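Local coordinates for protein uncharacterized oxidoreductase yvaA (Bacillus subtilis subsp. subtilis, PDB 3GDO) that catalyses the reversible NADPH-dependent reduction of scyllo-inosose to scyllo-inositol, and cannot use NADH in place of NADPH, at residues Asp29-Ser34 with Thr304-Ile309; His55-Ile60 with Tyr79-Ala84; Ala100-Gly105 with Ile332-Met337; Glu144-Tyr149 with His188-Pro193. All coordinates share one frame; numbering follows the deposited sequence.

How the contacts relate
Two contacts join the Rossmann region to the C-terminal region, and two stay within one of these. Contacts 1 and 3 both bring late helices, 303-315 and 323-342, against the Rossmann region; their centres lie 29 Å apart, on opposite sides of the chain's centre. Contact 2 stays within the Rossmann fold and contact 4 within the C-terminal alpha/beta region, with centres 39 Å apart. Contact 3 bridges these two: Tyr79 CE1 of contact 2 packs 3.5 Å from Glu104 O, while Ile332 CD1 lies 3.8 Å from Pro193 CG of contact 4. Of the four, contact 2 has a residue, His81, near the glycine-rich loop at Gly12, Gly14 and Gly17, which probably belongs to the dinucleotide site.

Contact 1: Asp29-Ser34 with Thr304-Ile309; sequences DEYQIS and TYYRKI
Glu30 and Arg307 mark the closest backbone approach, with their CA atoms 7.7 Å apart, where the chain meets the side of helix 303-315 just before strand 31-37 begins. The strand belongs to the parallel sheet of the Rossmann fold, and the helix, some 270 residues later, returns to pack on that sheet. Tyr31 carries the contact. Its CG stands anti to the carbonyl carbon (chi1 -70°), which sends the ring out to the helix, where OH donates to Tyr306 O at 2.6 Å; the hydroxyl sits only 16° from the carbonyl plane. The Tyr306 ring turns an edge toward the face of Tyr31 in an offset edge-to-face pair, its centroid 5.9 Å away and the planes at 82°, while its own hydroxyl bonds to His21. With a phenylalanine in place of Tyr31, the carbonyl of Tyr306 would probably lose its donor from the strand, though the rings could still pack. Farther out, the carboxylate of Glu30 rests against the aliphatic part of Arg307; OE2 stays 4.7 Å from NE, so any attraction is at longer range. On the buried side Ile309 CG2 lies 3.5 Å from Tyr31 OH.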
loop_
_atom_site.group_PDB
_atom_site.type_symbol
_atom_site.label_atom_id
_atom_site.label_comp_id
_atom_site.label_asym_id
_atom_site.label_seq_id
_atom_site.Cartn_x
_atom_site.Cartn_y
_atom_site.Cartn_z
ATOM N N ASP B 29 -8.708 2.834 -41.092
ATOM C CA ASP B 29 -8.539 3.387 -42.454
ATOM C C ASP B 29 -8.085 4.851 -42.566
ATOM O O ASP B 29 -7.669 5.282 -43.656
ATOM C CB ASP B 29 -9.640 3.016 -43.463
ATOM C CG ASP B 29 -10.961 2.660 -42.818
ATOM O OD1 ASP B 29 -11.527 3.500 -42.084
ATOM O OD2 ASP B 29 -11.468 1.553 -43.103
ATOM N N GLU B 30 -8.109 5.585 -41.447
ATOM C CA GLU B 30 -7.506 6.901 -41.375
ATOM C C GLU B 30 -6.003 6.907 -41.689
ATOM O O GLU B 30 -5.398 7.975 -41.856
ATOM C CB GLU B 30 -7.680 7.496 -39.968
ATOM C CG GLU B 30 -9.103 7.742 -39.518
ATOM C CD GLU B 30 -9.631 6.620 -38.652
ATOM O OE1 GLU B 30 -9.606 5.443 -39.098
ATOM O OE2 GLU B 30 -10.081 6.922 -37.526
ATOM N N TYR B 31 -5.376 5.728 -41.702
ATOM C CA TYR B 31 -3.900 5.636 -41.776
ATOM C C TYR B 31 -3.399 4.799 -42.937
ATOM O O TYR B 31 -4.051 3.848 -43.350
ATOM C CB TYR B 31 -3.312 5.039 -40.480
ATOM C CG TYR B 31 -3.415 5.973 -39.296
ATOM C CD1 TYR B 31 -2.483 6.985 -39.113
ATOM C CD2 TYR B 31 -4.478 5.871 -38.396
ATOM C CE1 TYR B 31 -2.580 7.850 -38.047
ATOM C CE2 TYR B 31 -4.592 6.730 -37.322
ATOM C CZ TYR B 31 -3.624 7.717 -37.139
ATOM O OH TYR B 31 -3.708 8.612 -36.078
ATOM N N GLN B 32 -2.233 5.174 -43.442
ATOM C CA GLN B 32 -1.509 4.354 -44.385
ATOM C C GLN B 32 -0.088 4.200 -43.877
ATOM O O GLN B 32 0.640 5.197 -43.713
ATOM C CB GLN B 32 -1.495 4.999 -45.789
ATOM C CG GLN B 32 -0.857 4.120 -46.871
ATOM C CD GLN B 32 -1.471 2.727 -46.882
ATOM O OE1 GLN B 32 -2.653 2.556 -47.181
ATOM N NE2 GLN B 32 -0.670 1.727 -46.529
ATOM N N ILE B 33 0.317 2.960 -43.626
ATOM C CA ILE B 33 1.706 2.714 -43.260
ATOM C C ILE B 33 2.515 2.715 -44.543
ATOM O O ILE B 33 2.359 1.813 -45.343
ATOM C CB ILE B 33 1.902 1.372 -42.516
ATOM C CG1 ILE B 33 1.185 1.388 -41.151
ATOM C CG2 ILE B 33 3.372 1.158 -42.237
ATOM C CD1 ILE B 33 -0.218 0.782 -41.175
ATOM N N SER B 34 3.360 3.722 -44.743
ATOM C CA SER B 34 4.119 3.862 -46.000
ATOM C C SER B 34 5.535 3.336 -45.899
ATOM O O SER B 34 6.008 2.620 -46.791
ATOM C CB SER B 34 4.169 5.320 -46.477
ATOM O OG SER B 34 2.858 5.756 -46.795
ATOM N N THR B 304 -8.401 4.199 -29.553
ATOM C CA THR B 304 -8.868 5.545 -29.282
ATOM C C THR B 304 -7.710 6.549 -29.360
ATOM O O THR B 304 -7.885 7.628 -29.947
ATOM C CB THR B 304 -9.663 5.631 -27.935
ATOM O OG1 THR B 304 -10.764 4.718 -27.989
ATOM C CG2 THR B 304 -10.190 7.032 -27.641
ATOM N N TYR B 305 -6.531 6.204 -28.813
ATOM C CA TYR B 305 -5.376 7.093 -28.939
ATOM C C TYR B 305 -5.129 7.431 -30.436
ATOM O O TYR B 305 -4.919 8.588 -30.802
ATOM C CB TYR B 305 -4.115 6.477 -28.328
ATOM C CG TYR B 305 -2.864 7.292 -28.558
ATOM C CD1 TYR B 305 -2.445 8.220 -27.617
ATOM C CD2 TYR B 305 -2.091 7.120 -29.688
ATOM C CE1 TYR B 305 -1.310 8.958 -27.793
ATOM C CE2 TYR B 305 -0.945 7.867 -29.873
ATOM C CZ TYR B 305 -0.570 8.783 -28.928
ATOM O OH TYR B 305 0.563 9.534 -29.084
ATOM N N TYR B 306 -5.169 6.431 -31.304
ATOM C CA TYR B 306 -4.845 6.735 -32.690
ATOM C C TYR B 306 -5.972 7.435 -33.489
ATOM O O TYR B 306 -5.682 8.188 -34.398
ATOM C CB TYR B 306 -4.255 5.516 -33.422
ATOM C CG TYR B 306 -2.757 5.368 -33.187
ATOM C CD1 TYR B 306 -1.881 6.342 -33.627
ATOM C CD2 TYR B 306 -2.222 4.243 -32.525
ATOM C CE1 TYR B 306 -0.506 6.239 -33.407
ATOM C CE2 TYR B 306 -0.840 4.102 -32.323
ATOM C CZ TYR B 306 0.006 5.106 -32.756
ATOM O OH TYR B 306 1.368 5.023 -32.600
ATOM N N ARG B 307 -7.235 7.164 -33.169
ATOM C CA ARG B 307 -8.340 7.914 -33.787
ATOM C C ARG B 307 -8.237 9.384 -33.393
ATOM O O ARG B 307 -8.510 10.284 -34.204
ATOM C CB ARG B 307 -9.685 7.354 -33.375
ATOM C CG ARG B 307 -9.950 5.966 -33.888
ATOM C CD ARG B 307 -11.305 5.445 -33.369
ATOM N NE ARG B 307 -11.666 4.209 -34.060
ATOM C CZ ARG B 307 -12.012 3.069 -33.473
ATOM N NH1 ARG B 307 -12.116 2.979 -32.160
ATOM N NH2 ARG B 307 -12.334 2.023 -34.215
ATOM N N LYS B 308 -7.802 9.633 -32.166
ATOM C CA LYS B 308 -7.634 11.003 -31.701
ATOM C C LYS B 308 -6.442 11.708 -32.345
ATOM O O LYS B 308 -6.567 12.874 -32.725
ATOM C CB LYS B 308 -7.600 11.091 -30.175
ATOM C CG LYS B 308 -8.941 11.484 -29.552
ATOM C CD LYS B 308 -9.315 10.621 -28.333
ATOM C CE LYS B 308 -10.042 11.454 -27.263
ATOM N NZ LYS B 308 -11.273 12.161 -27.741
ATOM N N ILE B 309 -5.308 11.017 -32.476
ATOM C CA ILE B 309 -4.163 11.567 -33.181
ATOM C C ILE B 309 -4.568 11.979 -34.631
ATOM O O ILE B 309 -4.205 13.047 -35.100
ATOM C CB ILE B 309 -2.955 10.559 -33.225
ATOM C CG1 ILE B 309 -2.311 10.378 -31.837
ATOM C CG2 ILE B 309 -1.889 10.975 -34.289
ATOM C CD1 ILE B 309 -1.378 11.522 -31.379
#

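Contact 2: His55-Ile60 with Tyr79-Ala84; sequences HELEEI and YEHTMA
Leu57 reaches across to His81 and Ala84, tying the turn that leads into the short helix 58-61 to helix 78-87 within the Rossmann fold. The nearest CA atoms, those of Leu57 and His81, are 7.7 Å apart, and what passes between the segments is apolar packing by one branch of one side chain. Having CG of Leu57 anti to the backbone nitrogen (chi1 -178°) places the branch so that its CD2 methyl reaches the helix.

The turn bearing Leu57 has its own brace. Glu59 OE2 accepts the backbone N-H groups of His55 and Glu56, at 3.2 and 3.1 Å from their nitrogens; both donors come from above the same face of the carboxylate.

Along the helix, Tyr79 comes first and faces elsewhere, packing on Glu104, Thr107 and Leu108 of helix 102-115. Next, the imidazole of His81 leans back to meet the leucine: CD2 of the ring is 3.6 Å from Leu57 CD2, and CG of the same ring follows at 4.0 Å. The methyl approaches the ring obliquely. His81 and Leu57 also share a floor, since both touch Leu11 and Met37, residues of the neighbouring strands 6-11 and 31-37. The His81 side chain also lies near, without touching, what is probably the glycine-rich dinucleotide-binding loop. One helical turn past His81 comes Ala84, whose own methyl flanks the leucine, Ala84 CB standing 3.8 Å from Leu57 CD2.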
loop_
_atom_site.group_PDB
_atom_site.type_symbol
_atom_site.label_atom_id
_atom_site.label_comp_id
_atom_site.label_asym_id
_atom_site.label_seq_id
_atom_site.Cartn_x
_atom_site.Cartn_y
_atom_site.Cartn_z
ATOM N N HIS B 55 16.411 1.832 -44.628
ATOM C CA HIS B 55 17.426 1.624 -43.597
ATOM C C HIS B 55 18.051 2.929 -43.137
ATOM O O HIS B 55 18.819 2.949 -42.186
ATOM C CB HIS B 55 18.502 0.595 -44.054
ATOM C CG HIS B 55 17.922 -0.597 -44.760
ATOM N ND1 HIS B 55 17.145 -1.541 -44.113
ATOM C CD2 HIS B 55 17.943 -0.958 -46.068
ATOM C CE1 HIS B 55 16.731 -2.441 -44.990
ATOM N NE2 HIS B 55 17.201 -2.111 -46.182
ATOM N N GLU B 56 17.713 4.028 -43.797
ATOM C CA GLU B 56 18.196 5.335 -43.337
ATOM C C GLU B 56 17.065 6.175 -42.779
ATOM O O GLU B 56 15.963 6.139 -43.316
ATOM C CB GLU B 56 18.854 6.111 -44.476
ATOM C CG GLU B 56 20.177 6.693 -44.073
ATOM C CD GLU B 56 21.092 5.631 -43.471
ATOM O OE1 GLU B 56 21.196 4.527 -44.053
ATOM O OE2 GLU B 56 21.699 5.901 -42.413
ATOM N N LEU B 57 17.357 6.943 -41.727
ATOM C CA LEU B 57 16.376 7.877 -41.166
ATOM C C LEU B 57 15.865 8.879 -42.218
ATOM O O LEU B 57 14.663 9.116 -42.306
ATOM C CB LEU B 57 16.934 8.576 -39.919
ATOM C CG LEU B 57 16.008 9.562 -39.187
ATOM C CD1 LEU B 57 14.632 8.973 -38.924
ATOM C CD2 LEU B 57 16.649 10.059 -37.905
ATOM N N GLU B 58 16.783 9.398 -43.046
ATOM C CA GLU B 58 16.469 10.362 -44.122
ATOM C C GLU B 58 15.432 9.876 -45.088
ATOM O O GLU B 58 14.689 10.682 -45.652
ATOM C CB GLU B 58 17.707 10.732 -44.943
ATOM C CG GLU B 58 18.659 11.650 -44.238
ATOM C CD GLU B 58 19.384 10.967 -43.086
ATOM O OE1 GLU B 58 19.473 9.711 -43.068
ATOM O OE2 GLU B 58 19.862 11.693 -42.186
ATOM N N GLU B 59 15.406 8.573 -45.323
ATOM C CA GLU B 59 14.414 7.995 -46.213
ATOM C C GLU B 59 12.974 8.221 -45.690
ATOM O O GLU B 59 11.987 8.013 -46.403
ATOM C CB GLU B 59 14.710 6.508 -46.419
ATOM C CG GLU B 59 16.102 6.190 -47.053
ATOM C CD GLU B 59 16.271 4.694 -47.401
ATOM O OE1 GLU B 59 15.456 4.173 -48.215
ATOM O OE2 GLU B 59 17.200 4.036 -46.849
ATOM N N ILE B 60 12.874 8.621 -44.426
ATOM C CA ILE B 60 11.606 9.028 -43.826
ATOM C C ILE B 60 11.573 10.553 -43.643
ATOM O O ILE B 60 10.574 11.197 -43.984
ATOM C CB ILE B 60 11.399 8.348 -42.445
ATOM C CG1 ILE B 60 11.494 6.815 -42.560
ATOM C CG2 ILE B 60 10.101 8.828 -41.770
ATOM C CD1 ILE B 60 10.199 6.091 -42.763
ATOM N N TYR B 79 15.924 10.243 -28.849
ATOM C CA TYR B 79 15.862 11.682 -28.657
ATOM C C TYR B 79 16.348 12.366 -29.941
ATOM O O TYR B 79 15.729 13.310 -30.444
ATOM C CB TYR B 79 16.741 12.098 -27.477
ATOM C CG TYR B 79 16.884 13.606 -27.371
ATOM C CD1 TYR B 79 16.030 14.343 -26.557
ATOM C CD2 TYR B 79 17.857 14.302 -28.115
ATOM C CE1 TYR B 79 16.141 15.723 -26.467
ATOM C CE2 TYR B 79 17.971 15.686 -28.030
ATOM C CZ TYR B 79 17.105 16.386 -27.208
ATOM O OH TYR B 79 17.191 17.752 -27.106
ATOM N N GLU B 80 17.466 11.860 -30.444
ATOM C CA GLU B 80 18.061 12.242 -31.719
ATOM C C GLU B 80 17.060 12.106 -32.872
ATOM O O GLU B 80 16.843 13.034 -33.645
ATOM C CB GLU B 80 19.179 11.258 -31.971
ATOM C CG GLU B 80 20.551 11.804 -32.215
ATOM C CD GLU B 80 21.532 10.651 -32.306
ATOM O OE1 GLU B 80 21.831 10.034 -31.249
ATOM O OE2 GLU B 80 21.960 10.327 -33.439
ATOM N N HIS B 81 16.462 10.924 -32.971
ATOM C CA HIS B 81 15.476 10.613 -33.994
ATOM C C HIS B 81 14.264 11.545 -33.939
ATOM O O HIS B 81 13.840 12.072 -34.968
ATOM C CB HIS B 81 15.043 9.156 -33.869
ATOM C CG HIS B 81 16.051 8.181 -34.394
ATOM N ND1 HIS B 81 15.761 6.849 -34.602
ATOM C CD2 HIS B 81 17.339 8.351 -34.789
ATOM C CE1 HIS B 81 16.832 6.235 -35.080
ATOM N NE2 HIS B 81 17.803 7.125 -35.208
ATOM N N THR B 82 13.727 11.752 -32.743
ATOM C CA THR B 82 12.591 12.634 -32.555
ATOM C C THR B 82 12.922 14.072 -33.007
ATOM O O THR B 82 12.129 14.689 -33.721
ATOM C CB THR B 82 12.096 12.604 -31.106
ATOM O OG1 THR B 82 11.846 11.236 -30.720
ATOM C CG2 THR B 82 10.796 13.399 -30.953
ATOM N N MET B 83 14.082 14.582 -32.591
ATOM C CA MET B 83 14.495 15.920 -32.966
ATOM C C MET B 83 14.589 16.023 -34.483
ATOM O O MET B 83 14.026 16.954 -35.072
ATOM C CB MET B 83 15.823 16.321 -32.314
ATOM C CG MET B 83 16.105 17.853 -32.466
ATOM S SD MET B 83 14.771 18.942 -31.922
ATOM C CE MET B 83 15.655 19.672 -30.531
ATOM N N ALA B 84 15.269 15.053 -35.099
ATOM C CA ALA B 84 15.406 14.965 -36.543
ATOM C C ALA B 84 14.050 14.991 -37.228
ATOM O O ALA B 84 13.883 15.643 -38.260
ATOM C CB ALA B 84 16.159 13.703 -36.921
#

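Contact 3: Ala100-Gly105 with Ile332-Met337; sequences ATAEEG and IIEAAM
The carboxylate of Glu334 meets the helix start at Thr101 and Ala102 with both of its oxygens. Ala102 N donates to OE2 from above one face, 51° out of the carboxylate plane; the bond is short and nearly straight, with 2.8 Å between Ala102 N and Glu334 OE2 and an N-H...acceptor angle of 167°. The other oxygen lies against the threonine side chain, OE1 of Glu334 being 3.4 Å from CG2 of Thr101, while Ala102 CB also touches OE2. A second flat group, the carboxylate of Glu104, is turned the other way, back onto Thr101: Thr101 OG1 donates a hydrogen bond to Glu104 OE1 at 2.7 Å, on the anti side and somewhat out of the carboxylate plane.

The chain of Glu334 is extended beyond CG, with chi2 at -172°, and this lets a residue of helix 323-342 span the gap to a backbone 7.1 Å away, measured between the CA atoms of Thr101 and Glu334. The Glu334 carboxylate, at the N-terminal end of helix 102-115, is probably favoured by the helix dipole. Were Glu334 replaced by an alanine, the Ala102 N-H would probably lose its acceptor and a gap would open beside the Thr101 methyl. Nearby, Ala100 O accepts from Tyr176 OH, and Tyr176 also packs on Ile333 and Met337, so that helix 174-190 backs the same junction.

Thr101, as N-cap, accepts weakly from Glu104 N, while Glu104 returns a weak bond to Thr101 N. This reciprocal pair is a capping box, here supplemented by a glutamate from a distant helix.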
loop_
_atom_site.group_PDB
_atom_site.type_symbol
_atom_site.label_atom_id
_atom_site.label_comp_id
_atom_site.label_asym_id
_atom_site.label_seq_id
_atom_site.Cartn_x
_atom_site.Cartn_y
_atom_site.Cartn_z
ATOM N N ALA B 100 14.756 10.517 -20.464
ATOM C CA ALA B 100 15.278 10.346 -19.112
ATOM C C ALA B 100 15.103 11.584 -18.206
ATOM O O ALA B 100 14.930 11.455 -16.989
ATOM C CB ALA B 100 16.755 9.903 -19.151
ATOM N N THR B 101 15.171 12.790 -18.788
ATOM C CA THR B 101 15.083 14.012 -17.978
ATOM C C THR B 101 13.986 14.914 -18.501
ATOM O O THR B 101 13.637 14.876 -19.700
ATOM C CB THR B 101 16.432 14.838 -17.905
ATOM O OG1 THR B 101 16.796 15.283 -19.209
ATOM C CG2 THR B 101 17.604 14.017 -17.317
ATOM N N ALA B 102 13.453 15.732 -17.602
ATOM C CA ALA B 102 12.412 16.686 -17.950
ATOM C C ALA B 102 12.937 17.759 -18.938
ATOM O O ALA B 102 12.215 18.183 -19.838
ATOM C CB ALA B 102 11.859 17.331 -16.679
ATOM N N GLU B 103 14.192 18.167 -18.735
ATOM C CA GLU B 103 14.933 19.156 -19.553
ATOM C C GLU B 103 15.044 18.722 -21.020
ATOM O O GLU B 103 14.849 19.526 -21.943
ATOM C CB GLU B 103 16.351 19.354 -18.943
ATOM C CG GLU B 103 16.966 20.764 -19.049
ATOM C CD GLU B 103 18.179 20.996 -18.073
ATOM O OE1 GLU B 103 19.212 21.596 -18.479
ATOM O OE2 GLU B 103 18.098 20.593 -16.890
ATOM N N GLU B 104 15.324 17.444 -21.246
ATOM C CA GLU B 104 15.334 16.895 -22.598
ATOM C C GLU B 104 13.949 16.954 -23.212
ATOM O O GLU B 104 13.792 17.323 -24.378
ATOM C CB GLU B 104 15.829 15.455 -22.611
ATOM C CG GLU B 104 17.233 15.289 -22.104
ATOM C CD GLU B 104 17.576 13.821 -21.889
ATOM O OE1 GLU B 104 17.045 13.195 -20.950
ATOM O OE2 GLU B 104 18.384 13.295 -22.663
ATOM N N GLY B 105 12.942 16.575 -22.433
ATOM C CA GLY B 105 11.562 16.680 -22.870
ATOM C C GLY B 105 11.103 18.096 -23.224
ATOM O O GLY B 105 10.367 18.277 -24.219
ATOM N N ILE B 332 7.852 13.848 -12.282
ATOM C CA ILE B 332 7.536 13.097 -11.061
ATOM C C ILE B 332 8.586 12.035 -10.858
ATOM O O ILE B 332 9.006 11.813 -9.725
ATOM C CB ILE B 332 6.149 12.406 -11.125
ATOM C CG1 ILE B 332 5.052 13.454 -11.196
ATOM C CG2 ILE B 332 5.933 11.436 -9.874
ATOM C CD1 ILE B 332 5.044 14.397 -10.012
ATOM N N ILE B 333 9.013 11.382 -11.952
ATOM C CA ILE B 333 10.041 10.331 -11.870
ATOM C C ILE B 333 11.370 10.877 -11.303
ATOM O O ILE B 333 11.945 10.270 -10.403
ATOM C CB ILE B 333 10.231 9.612 -13.218
ATOM C CG1 ILE B 333 9.011 8.726 -13.504
ATOM C CG2 ILE B 333 11.431 8.743 -13.209
ATOM C CD1 ILE B 333 9.049 8.146 -14.874
ATOM N N GLU B 334 11.807 12.051 -11.772
ATOM C CA GLU B 334 13.068 12.656 -11.291
ATOM C C GLU B 334 12.998 13.077 -9.847
ATOM O O GLU B 334 13.966 12.915 -9.095
ATOM C CB GLU B 334 13.498 13.860 -12.176
ATOM C CG GLU B 334 14.113 13.440 -13.526
ATOM C CD GLU B 334 14.741 14.629 -14.337
ATOM O OE1 GLU B 334 15.988 14.695 -14.450
ATOM O OE2 GLU B 334 13.991 15.483 -14.860
ATOM N N ALA B 335 11.848 13.592 -9.441
ATOM C CA ALA B 335 11.642 13.991 -8.039
ATOM C C ALA B 335 11.609 12.777 -7.083
ATOM O O ALA B 335 12.121 12.838 -5.970
ATOM C CB ALA B 335 10.353 14.828 -7.885
ATOM N N ALA B 336 10.991 11.695 -7.536
ATOM C CA ALA B 336 11.048 10.402 -6.812
ATOM C C ALA B 336 12.482 9.931 -6.618
ATOM O O ALA B 336 12.840 9.481 -5.530
ATOM C CB ALA B 336 10.265 9.321 -7.575
ATOM N N MET B 337 13.291 10.017 -7.674
ATOM C CA MET B 337 14.687 9.538 -7.618
ATOM C C MET B 337 15.469 10.389 -6.648
ATOM O O MET B 337 16.255 9.894 -5.828
ATOM C CB MET B 337 15.305 9.524 -9.016
ATOM C CG MET B 337 14.556 8.577 -10.010
ATOM S SD MET B 337 15.129 8.564 -11.760
ATOM C CE MET B 337 16.789 7.986 -11.538
#

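Contact 4: Glu144-Tyr149 with His188-Pro193; sequences EDINTY and HLFGMP
Behind the ring packing of Tyr149 with Phe190 and Leu189, Thr148 OG1 donates to Asn147 OD1 at 2.7 Å, in the plane of the amide carbonyl. That bond ties neighbouring side chains at a kink in strand 146-152, where Asn147 and Thr148 both face His242 in a classic beta bulge. The amide nitrogen serves the dimer, Asn147 ND2 bonding to Ile231 O of the second subunit.

On the helix side of the strand, Phe190 drives an edge into one face of Tyr149. The planes stand at 79° with centroids 5.2 Å apart, a T-shaped pair in which Phe190 CE2 comes within 3.7 Å of Tyr149 CG, displaced from the ring centre toward the rim. Tyr149 owes this position to chi1 of 180°, which carries its ring straight out from the strand to helix 174-190. The pairing belongs to the C-terminal alpha/beta region of the Gfo/Idh/MocA family, in which a broad mixed sheet has helices on one side and, at this strand, the partner subunit on the other.

Leu189 also packs here, its CD1 methyl lying obliquely beside the Tyr149 ring, 3.6 Å from CE1, and its CB sits over the centre of a Phe190 face. Further back along the strand, Ile146 CD1 meets the rim of that phenylalanine, 4.2 Å from Phe190 CE1. The helix ends with Phe190, and Gly191 leaves it with phi positive (76°).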
loop_
_atom_site.group_PDB
_atom_site.type_symbol
_atom_site.label_atom_id
_atom_site.label_comp_id
_atom_site.label_asym_id
_atom_site.label_seq_id
_atom_site.Cartn_x
_atom_site.Cartn_y
_atom_site.Cartn_z
ATOM N N GLU B 144 -16.943 10.052 -5.413
ATOM C CA GLU B 144 -16.737 11.456 -5.001
ATOM C C GLU B 144 -15.673 11.703 -3.928
ATOM O O GLU B 144 -15.507 10.886 -2.997
ATOM C CB GLU B 144 -18.063 12.038 -4.495
ATOM C CG GLU B 144 -19.174 12.071 -5.552
ATOM C CD GLU B 144 -18.995 13.228 -6.542
ATOM O OE1 GLU B 144 -18.943 14.401 -6.094
ATOM O OE2 GLU B 144 -18.903 12.957 -7.767
ATOM N N ASP B 145 -14.982 12.845 -4.060
ATOM C CA ASP B 145 -14.041 13.341 -3.068
ATOM C C ASP B 145 -13.099 12.194 -2.674
ATOM O O ASP B 145 -13.144 11.690 -1.552
ATOM C CB ASP B 145 -14.777 13.910 -1.848
ATOM C CG ASP B 145 -13.826 14.612 -0.843
ATOM O OD1 ASP B 145 -12.814 15.224 -1.264
ATOM O OD2 ASP B 145 -14.083 14.553 0.391
ATOM N N ILE B 146 -12.303 11.760 -3.635
ATOM C CA ILE B 146 -11.364 10.667 -3.424
ATOM C C ILE B 146 -10.325 11.165 -2.429
ATOM O O ILE B 146 -9.809 12.283 -2.585
ATOM C CB ILE B 146 -10.735 10.210 -4.753
ATOM C CG1 ILE B 146 -11.794 9.445 -5.557
ATOM C CG2 ILE B 146 -9.496 9.345 -4.496
ATOM C CD1 ILE B 146 -11.456 9.293 -7.079
ATOM N N ASN B 147 -10.070 10.369 -1.382
ATOM C CA ASN B 147 -9.100 10.785 -0.367
ATOM C C ASN B 147 -7.814 9.943 -0.407
ATOM O O ASN B 147 -6.771 10.374 0.059
ATOM C CB ASN B 147 -9.741 10.792 1.039
ATOM C CG ASN B 147 -10.197 9.413 1.492
ATOM O OD1 ASN B 147 -9.371 8.517 1.742
ATOM N ND2 ASN B 147 -11.499 9.230 1.608
ATOM N N THR B 148 -7.916 8.736 -0.952
ATOM C CA THR B 148 -6.780 7.817 -1.013
ATOM C C THR B 148 -6.840 7.067 -2.336
ATOM O O THR B 148 -7.908 6.497 -2.715
ATOM C CB THR B 148 -6.806 6.783 0.162
ATOM O OG1 THR B 148 -6.858 7.464 1.408
ATOM C CG2 THR B 148 -5.556 5.929 0.184
ATOM N N TYR B 149 -5.688 6.993 -3.009
ATOM C CA TYR B 149 -5.625 6.415 -4.370
ATOM C C TYR B 149 -4.352 5.600 -4.454
ATOM O O TYR B 149 -3.233 6.156 -4.517
ATOM C CB TYR B 149 -5.632 7.558 -5.430
ATOM C CG TYR B 149 -5.566 7.071 -6.873
ATOM C CD1 TYR B 149 -6.721 6.657 -7.555
ATOM C CD2 TYR B 149 -4.353 7.061 -7.575
ATOM C CE1 TYR B 149 -6.660 6.214 -8.888
ATOM C CE2 TYR B 149 -4.278 6.651 -8.908
ATOM C CZ TYR B 149 -5.420 6.215 -9.554
ATOM O OH TYR B 149 -5.313 5.792 -10.852
ATOM N N HIS B 188 -3.306 12.388 -14.757
ATOM C CA HIS B 188 -4.480 12.570 -15.599
ATOM C C HIS B 188 -5.681 12.848 -14.731
ATOM O O HIS B 188 -6.495 13.727 -15.040
ATOM C CB HIS B 188 -4.737 11.346 -16.491
ATOM C CG HIS B 188 -5.827 11.545 -17.503
ATOM N ND1 HIS B 188 -5.779 12.533 -18.471
ATOM C CD2 HIS B 188 -6.994 10.886 -17.695
ATOM C CE1 HIS B 188 -6.858 12.450 -19.233
ATOM N NE2 HIS B 188 -7.612 11.466 -18.781
ATOM N N LEU B 189 -5.806 12.096 -13.644
ATOM C CA LEU B 189 -6.971 12.243 -12.773
ATOM C C LEU B 189 -6.938 13.489 -11.897
ATOM O O LEU B 189 -7.959 14.088 -11.704
ATOM C CB LEU B 189 -7.190 11.010 -11.890
ATOM C CG LEU B 189 -7.622 9.656 -12.443
ATOM C CD1 LEU B 189 -7.726 8.708 -11.265
ATOM C CD2 LEU B 189 -8.960 9.726 -13.188
ATOM N N PHE B 190 -5.784 13.876 -11.349
ATOM C CA PHE B 190 -5.796 14.859 -10.272
ATOM C C PHE B 190 -4.829 16.027 -10.467
ATOM O O PHE B 190 -4.693 16.853 -9.558
ATOM C CB PHE B 190 -5.434 14.201 -8.908
ATOM C CG PHE B 190 -6.143 12.914 -8.621
ATOM C CD1 PHE B 190 -7.526 12.888 -8.375
ATOM C CD2 PHE B 190 -5.417 11.709 -8.552
ATOM C CE1 PHE B 190 -8.182 11.648 -8.072
ATOM C CE2 PHE B 190 -6.074 10.475 -8.253
ATOM C CZ PHE B 190 -7.436 10.452 -8.003
ATOM N N GLY B 191 -4.148 16.105 -11.605
ATOM C CA GLY B 191 -3.172 17.188 -11.835
ATOM C C GLY B 191 -1.886 16.941 -11.077
ATOM O O GLY B 191 -1.635 15.827 -10.602
ATOM N N MET B 192 -1.059 17.965 -10.948
ATOM C CA MET B 192 0.219 17.818 -10.302
ATOM C C MET B 192 0.052 17.862 -8.790
ATOM O O MET B 192 -0.759 18.657 -8.278
ATOM C CB MET B 192 1.197 18.926 -10.756
ATOM C CG MET B 192 1.847 18.704 -12.174
ATOM S SD MET B 192 2.844 17.187 -12.353
ATOM C CE MET B 192 4.430 17.789 -11.908
ATOM N N PRO B 193 0.841 17.028 -8.063
ATOM C CA PRO B 193 0.837 17.040 -6.606
ATOM C C PRO B 193 1.699 18.182 -6.067
ATOM O O PRO B 193 2.390 18.853 -6.819
ATOM C CB PRO B 193 1.482 15.689 -6.248
ATOM C CG PRO B 193 2.456 15.451 -7.365
ATOM C CD PRO B 193 1.769 16.008 -8.606
#